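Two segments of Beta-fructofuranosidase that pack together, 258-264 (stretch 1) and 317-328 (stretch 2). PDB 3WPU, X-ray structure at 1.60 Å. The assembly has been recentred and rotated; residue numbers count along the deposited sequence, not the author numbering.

Stretch 1 (258-264) ETFMVFE
Stretch 2, residues 317-328: QLTEWEFLPPIL

Two segments of one chain pack mainly through side chains. No hydrogen bond crosses between them. The two strands cross at -58°, measured between their N-to-C directions, and their axes come no closer than 9.0 Å. Side chains fill this gap, burying 410 Å² in total. Residues 260-264 and 321-324 are extended, for example Met-261 (-143/139) and Trp-321 (-135/153). CA-to-CA distances set the register: Thr-259 to Leu-318 7.9 Å, Phe-260 to Trp-321 8.8 Å, Val-262 to Ile-327 8.7 Å.

Buried Trp-321 is the centre of the contact and gives up the most area. Its chi1 is m (-69°) and its chi2 78°. Trp-321 NE1 donates to Leu-318 O at 2.9 Å, which ties the indole to its own stretch. Leu-318 (m, t) has a left-handed backbone (62/29). Phe-260 C lies 3.8 Å from Trp-321 CZ3, at the indole edge.

The CA-to-CB bond of Met-261 points toward stretch 2; the side chain is t, t, m. Its chi3 of -64° sets the methyl over the indole face. Met-261 CE lies 3.6 Å from the centroid of the Trp-321 six-membered ring, almost on the normal. Met-261 CB touches Trp-321 CZ3 at 3.5 Å. A flexible thioether suits this flat surface.

Thr-259 (m) places CG2 3.8 Å from Trp-321 CH2, while its OG1 is 3.7 Å from Leu-318 CD2.

Phe-260 starts away from stretch 2, but its ring (chi1 m, chi2 -87°) returns. Phe-260 CE1 meets Leu-324 CD1 at 3.9 Å, at the ring edge. Leu-324 is m, t.

Phe-263 (p, chi2 89°) starts sideways, but its long ring brings CZ within 3.5 Å of Phe-323 CE1. The ring planes meet obliquely at 55°. Phe-323 is m, chi2 -55°.

Val-262 (m) sets CG1 3.8 Å from Ile-327 CD1. Both are buried, and neither side chain has a polar group to satisfy. Ile-327 (p, t) sits where the chain turns a corner, backbone -91/-24.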

ATOM      1  N   GLU A 258       6.460 -11.555  17.867  1.00 19.53           N
ATOM      2  CA  GLU A 258       5.442 -10.539  18.059  1.00 17.83           C
ATOM      3  C   GLU A 258       4.907 -10.164  16.690  1.00 14.86           C
ATOM      4  O   GLU A 258       5.594 -10.354  15.709  1.00 14.47           O
ATOM      5  CB  GLU A 258       6.035  -9.311  18.731  1.00 20.55           C
ATOM      6  CG  GLU A 258       6.514  -9.607  20.142  1.00 23.91           C
ATOM      7  CD  GLU A 258       6.987  -8.382  20.883  1.00 28.76           C
ATOM      8  OE1 GLU A 258       7.474  -7.428  20.237  1.00 29.33           O
ATOM      9  OE2 GLU A 258       6.876  -8.387  22.135  1.00 34.43           O
ATOM     10  N   THR A 259       3.663  -9.709  16.649  1.00 12.71           N
ATOM     11  CA  THR A 259       3.080  -9.197  15.393  1.00 11.78           C
ATOM     12  C   THR A 259       2.710  -7.736  15.551  1.00 10.66           C
ATOM     13  O   THR A 259       2.003  -7.354  16.496  1.00 10.87           O
ATOM     14  CB  THR A 259       1.854 -10.014  14.949  1.00 11.73           C
ATOM     15  OG1 THR A 259       2.230 -11.395  14.829  1.00 12.97           O
ATOM     16  CG2 THR A 259       1.319  -9.509  13.568  1.00 11.64           C
ATOM     17  N   PHE A 260       3.130  -6.931  14.571  1.00 10.63           N
ATOM     18  CA  PHE A 260       2.825  -5.508  14.546  1.00 10.14           C
ATOM     19  C   PHE A 260       1.996  -5.190  13.330  1.00  9.73           C
ATOM     20  O   PHE A 260       1.841  -6.022  12.451  1.00  9.95           O
ATOM     21  CB  PHE A 260       4.090  -4.662  14.530  1.00 10.31           C
ATOM     22  CG  PHE A 260       4.870  -4.754  15.807  1.00 11.05           C
ATOM     23  CD1 PHE A 260       4.576  -3.904  16.858  1.00 11.40           C
ATOM     24  CD2 PHE A 260       5.877  -5.682  15.939  1.00 11.62           C
ATOM     25  CE1 PHE A 260       5.276  -3.996  18.060  1.00 11.94           C
ATOM     26  CE2 PHE A 260       6.582  -5.774  17.137  1.00 11.41           C
ATOM     27  CZ  PHE A 260       6.278  -4.929  18.174  1.00 11.74           C
ATOM     28  N   MET A 261       1.455  -3.985  13.348  1.00  9.43           N
ATOM     29  CA  MET A 261       0.658  -3.452  12.239  1.00  9.42           C
ATOM     30  C   MET A 261       0.966  -1.978  12.094  1.00  9.60           C
ATOM     31  O   MET A 261       1.036  -1.258  13.082  1.00  9.46           O
ATOM     32  CB  MET A 261      -0.825  -3.642  12.564  1.00  9.58           C
ATOM     33  CG  MET A 261      -1.835  -3.005  11.578  1.00  9.97           C
ATOM     34  SD  MET A 261      -3.472  -2.885  12.320  1.00 10.44           S
ATOM     35  CE  MET A 261      -3.915  -4.602  12.570  1.00 10.38           C
ATOM     36  N   VAL A 262       1.080  -1.516  10.850  1.00  9.71           N
ATOM     37  CA  VAL A 262       1.037  -0.101  10.562  1.00  9.56           C
ATOM     38  C   VAL A 262      -0.222   0.212   9.779  1.00  9.37           C
ATOM     39  O   VAL A 262      -0.845  -0.669   9.173  1.00  9.18           O
ATOM     40  CB  VAL A 262       2.304   0.448   9.836  1.00  9.54           C
ATOM     41  CG1 VAL A 262       3.518   0.365  10.761  1.00  9.52           C
ATOM     42  CG2 VAL A 262       2.591  -0.285   8.555  1.00  9.60           C
ATOM     43  N   PHE A 263      -0.621   1.466   9.889  1.00  9.16           N
ATOM     44  CA  PHE A 263      -1.834   1.939   9.250  1.00  8.89           C
ATOM     45  C   PHE A 263      -1.758   3.455   9.141  1.00  8.77           C
ATOM     46  O   PHE A 263      -0.927   4.093   9.771  1.00  8.65           O
ATOM     47  CB  PHE A 263      -3.070   1.525  10.073  1.00  8.80           C
ATOM     48  CG  PHE A 263      -2.983   1.916  11.517  1.00  8.82           C
ATOM     49  CD1 PHE A 263      -3.450   3.147  11.943  1.00  9.27           C
ATOM     50  CD2 PHE A 263      -2.408   1.072  12.434  1.00  9.15           C
ATOM     51  CE1 PHE A 263      -3.333   3.542  13.250  1.00  9.50           C
ATOM     52  CE2 PHE A 263      -2.285   1.466  13.757  1.00  9.40           C
ATOM     53  CZ  PHE A 263      -2.757   2.689  14.165  1.00  9.14           C
ATOM     54  N   GLU A 264      -2.579   4.022   8.260  1.00  8.62           N
ATOM     55  CA  GLU A 264      -2.733   5.457   8.169  1.00  8.42           C
ATOM     56  C   GLU A 264      -3.648   6.019   9.243  1.00  8.39           C
ATOM     57  O   GLU A 264      -4.747   5.514   9.458  1.00  8.65           O
ATOM     58  CB  GLU A 264      -3.328   5.849   6.792  1.00  8.62           C
ATOM     59  CG  GLU A 264      -3.565   7.346   6.694  1.00  9.07           C
ATOM     60  CD  GLU A 264      -4.193   7.780   5.381  1.00  9.95           C
ATOM     61  OE1 GLU A 264      -4.591   6.912   4.602  1.00 11.11           O
ATOM     62  OE2 GLU A 264      -4.297   9.009   5.170  1.00 10.71           O
ATOM     63  N   GLN A 317      -3.893 -15.308  17.815  1.00 19.87           N
ATOM     64  CA  GLN A 317      -4.946 -15.334  16.773  1.00 19.53           C
ATOM     65  C   GLN A 317      -5.050 -14.016  16.061  1.00 17.40           C
ATOM     66  O   GLN A 317      -5.794 -13.921  15.084  1.00 16.64           O
ATOM     67  CB  GLN A 317      -6.351 -15.640  17.330  1.00 22.04           C
ATOM     68  CG  GLN A 317      -6.444 -16.774  18.329  1.00 24.40           C
ATOM     69  CD  GLN A 317      -6.221 -16.272  19.742  1.00 26.96           C
ATOM     70  OE1 GLN A 317      -5.097 -16.175  20.189  1.00 27.78           O
ATOM     71  NE2 GLN A 317      -7.304 -15.931  20.439  1.00 30.31           N
ATOM     72  N   LEU A 318      -4.360 -12.998  16.567  1.00 15.68           N
ATOM     73  CA  LEU A 318      -4.402 -11.652  15.988  1.00 15.06           C
ATOM     74  C   LEU A 318      -5.793 -11.014  16.010  1.00 14.60           C
ATOM     75  O   LEU A 318      -6.133 -10.183  15.148  1.00 13.34           O
ATOM     76  CB  LEU A 318      -3.816 -11.664  14.572  1.00 15.01           C
ATOM     77  CG  LEU A 318      -2.459 -12.358  14.385  1.00 15.15           C
ATOM     78  CD1 LEU A 318      -1.990 -12.171  12.956  1.00 15.59           C
ATOM     79  CD2 LEU A 318      -1.394 -11.852  15.354  1.00 15.12           C
ATOM     80  N   THR A 319      -6.609 -11.381  16.995  1.00 14.67           N
ATOM     81  CA  THR A 319      -7.943 -10.809  17.166  1.00 14.27           C
ATOM     82  C   THR A 319      -8.028  -9.684  18.208  1.00 14.48           C
ATOM     83  O   THR A 319      -9.083  -9.080  18.368  1.00 15.63           O
ATOM     84  CB  THR A 319      -8.937 -11.902  17.572  1.00 14.22           C
ATOM     85  OG1 THR A 319      -8.452 -12.534  18.775  1.00 14.05           O
ATOM     86  CG2 THR A 319      -9.048 -12.918  16.513  1.00 14.57           C
ATOM     87  N   GLU A 320      -6.932  -9.417  18.929  1.00 15.28           N
ATOM     88  CA  GLU A 320      -6.871  -8.342  19.920  1.00 14.88           C
ATOM     89  C   GLU A 320      -5.573  -7.577  19.705  1.00 13.28           C
ATOM     90  O   GLU A 320      -4.537  -8.191  19.564  1.00 11.88           O
ATOM     91  CB  GLU A 320      -6.884  -8.915  21.336  1.00 17.40           C
ATOM     92  CG  GLU A 320      -8.225  -9.544  21.675  1.00 20.02           C
ATOM     93  CD  GLU A 320      -8.258 -10.196  23.037  1.00 24.93           C
ATOM     94  OE1 GLU A 320      -9.277 -10.851  23.336  1.00 27.99           O
ATOM     95  OE2 GLU A 320      -7.274 -10.069  23.798  1.00 28.89           O
ATOM     96  N   TRP A 321      -5.674  -6.250  19.687  1.00 11.90           N
ATOM     97  CA  TRP A 321      -4.576  -5.346  19.369  1.00 11.63           C
ATOM     98  C   TRP A 321      -4.562  -4.202  20.374  1.00 12.24           C
ATOM     99  O   TRP A 321      -5.616  -3.843  20.944  1.00 12.39           O
ATOM    100  CB  TRP A 321      -4.764  -4.790  17.933  1.00 11.13           C
ATOM    101  CG  TRP A 321      -4.565  -5.849  16.892  1.00 10.24           C
ATOM    102  CD1 TRP A 321      -5.453  -6.818  16.532  1.00  9.93           C
ATOM    103  CD2 TRP A 321      -3.395  -6.082  16.109  1.00  9.87           C
ATOM    104  NE1 TRP A 321      -4.923  -7.640  15.603  1.00  9.46           N
ATOM    105  CE2 TRP A 321      -3.652  -7.216  15.307  1.00  9.38           C
ATOM    106  CE3 TRP A 321      -2.147  -5.455  16.016  1.00  9.82           C
ATOM    107  CZ2 TRP A 321      -2.732  -7.721  14.413  1.00  9.39           C
ATOM    108  CZ3 TRP A 321      -1.212  -5.984  15.119  1.00  9.95           C
ATOM    109  CH2 TRP A 321      -1.525  -7.089  14.318  1.00  9.75           C
ATOM    110  N   GLU A 322      -3.379  -3.635  20.583  1.00 12.71           N
ATOM    111  CA  GLU A 322      -3.216  -2.411  21.358  1.00 13.70           C
ATOM    112  C   GLU A 322      -2.529  -1.388  20.456  1.00 12.54           C
ATOM    113  O   GLU A 322      -1.578  -1.704  19.731  1.00 12.16           O
ATOM    114  CB  GLU A 322      -2.410  -2.617  22.659  1.00 16.94           C
ATOM    115  CG  GLU A 322      -0.971  -2.936  22.450  1.00 18.35           C
ATOM    116  CD  GLU A 322      -0.223  -3.212  23.748  1.00 20.55           C
ATOM    117  OE1 GLU A 322       1.009  -3.235  23.678  1.00 21.15           O
ATOM    118  OE2 GLU A 322      -0.869  -3.466  24.788  1.00 22.94           O
ATOM    119  N   PHE A 323      -3.025  -0.171  20.504  1.00 11.86           N
ATOM    120  CA  PHE A 323      -2.365   0.937  19.857  1.00 11.68           C
ATOM    121  C   PHE A 323      -1.030   1.199  20.529  1.00 11.19           C
ATOM    122  O   PHE A 323      -0.878   1.016  21.758  1.00 11.70           O
ATOM    123  CB  PHE A 323      -3.184   2.217  19.972  1.00 11.75           C
ATOM    124  CG  PHE A 323      -4.329   2.326  18.999  1.00 11.57           C
ATOM    125  CD1 PHE A 323      -4.107   2.211  17.657  1.00 11.82           C
ATOM    126  CD2 PHE A 323      -5.601   2.597  19.448  1.00 11.43           C
ATOM    127  CE1 PHE A 323      -5.147   2.349  16.751  1.00 11.61           C
ATOM    128  CE2 PHE A 323      -6.660   2.735  18.566  1.00 12.05           C
ATOM    129  CZ  PHE A 323      -6.429   2.610  17.218  1.00 11.55           C
ATOM    130  N   LEU A 324      -0.069   1.604  19.721  1.00 10.50           N
ATOM    131  CA  LEU A 324       1.187   2.174  20.177  1.00 10.84           C
ATOM    132  C   LEU A 324       1.307   3.582  19.594  1.00 10.41           C
ATOM    133  O   LEU A 324       0.514   3.961  18.703  1.00  9.97           O
ATOM    134  CB  LEU A 324       2.360   1.288  19.751  1.00 11.60           C
ATOM    135  CG  LEU A 324       2.357  -0.128  20.328  1.00 11.95           C
ATOM    136  CD1 LEU A 324       3.480  -0.980  19.764  1.00 12.54           C
ATOM    137  CD2 LEU A 324       2.433  -0.115  21.853  1.00 12.23           C
ATOM    138  N   PRO A 325       2.278   4.377  20.073  1.00  9.77           N
ATOM    139  CA  PRO A 325       2.335   5.772  19.570  1.00 10.00           C
ATOM    140  C   PRO A 325       2.653   5.830  18.056  1.00  9.33           C
ATOM    141  O   PRO A 325       3.234   4.910  17.496  1.00  8.63           O
ATOM    142  CB  PRO A 325       3.424   6.408  20.446  1.00  9.93           C
ATOM    143  CG  PRO A 325       3.375   5.588  21.731  1.00 10.02           C
ATOM    144  CD  PRO A 325       3.150   4.183  21.256  1.00 10.29           C
ATOM    145  N   PRO A 326       2.231   6.900  17.365  1.00 10.12           N
ATOM    146  CA  PRO A 326       2.560   6.946  15.947  1.00 10.02           C
ATOM    147  C   PRO A 326       4.060   6.881  15.654  1.00 10.16           C
ATOM    148  O   PRO A 326       4.896   7.383  16.446  1.00 10.18           O
ATOM    149  CB  PRO A 326       1.998   8.316  15.485  1.00 10.17           C
ATOM    150  CG  PRO A 326       1.136   8.818  16.582  1.00 10.68           C
ATOM    151  CD  PRO A 326       1.589   8.134  17.852  1.00 10.31           C
ATOM    152  N   ILE A 327       4.423   6.233  14.567  1.00  9.71           N
ATOM    153  CA  ILE A 327       5.853   6.165  14.174  1.00  9.64           C
ATOM    154  C   ILE A 327       6.324   7.268  13.248  1.00 10.31           C
ATOM    155  O   ILE A 327       7.534   7.544  13.187  1.00 11.30           O
ATOM    156  CB  ILE A 327       6.275   4.780  13.613  1.00  9.37           C
ATOM    157  CG1 ILE A 327       5.388   4.354  12.428  1.00  9.56           C
ATOM    158  CG2 ILE A 327       6.223   3.719  14.706  1.00  9.61           C
ATOM    159  CD1 ILE A 327       5.896   3.132  11.688  1.00  9.87           C
ATOM    160  N   LEU A 328       5.407   7.884  12.500  1.00 10.16           N
ATOM    161  CA  LEU A 328       5.747   9.009  11.635  1.00 10.44           C
ATOM    162  C   LEU A 328       4.587  10.003  11.632  1.00  9.98           C
ATOM    163  O   LEU A 328       3.408   9.595  11.643  1.00  9.95           O
ATOM    164  CB  LEU A 328       6.014   8.525  10.215  1.00 10.95           C
ATOM    165  CG  LEU A 328       6.449   9.597   9.209  1.00 11.52           C
ATOM    166  CD1 LEU A 328       7.916   9.956   9.401  1.00 11.86           C
ATOM    167  CD2 LEU A 328       6.147   9.202   7.768  1.00 12.62           C
TER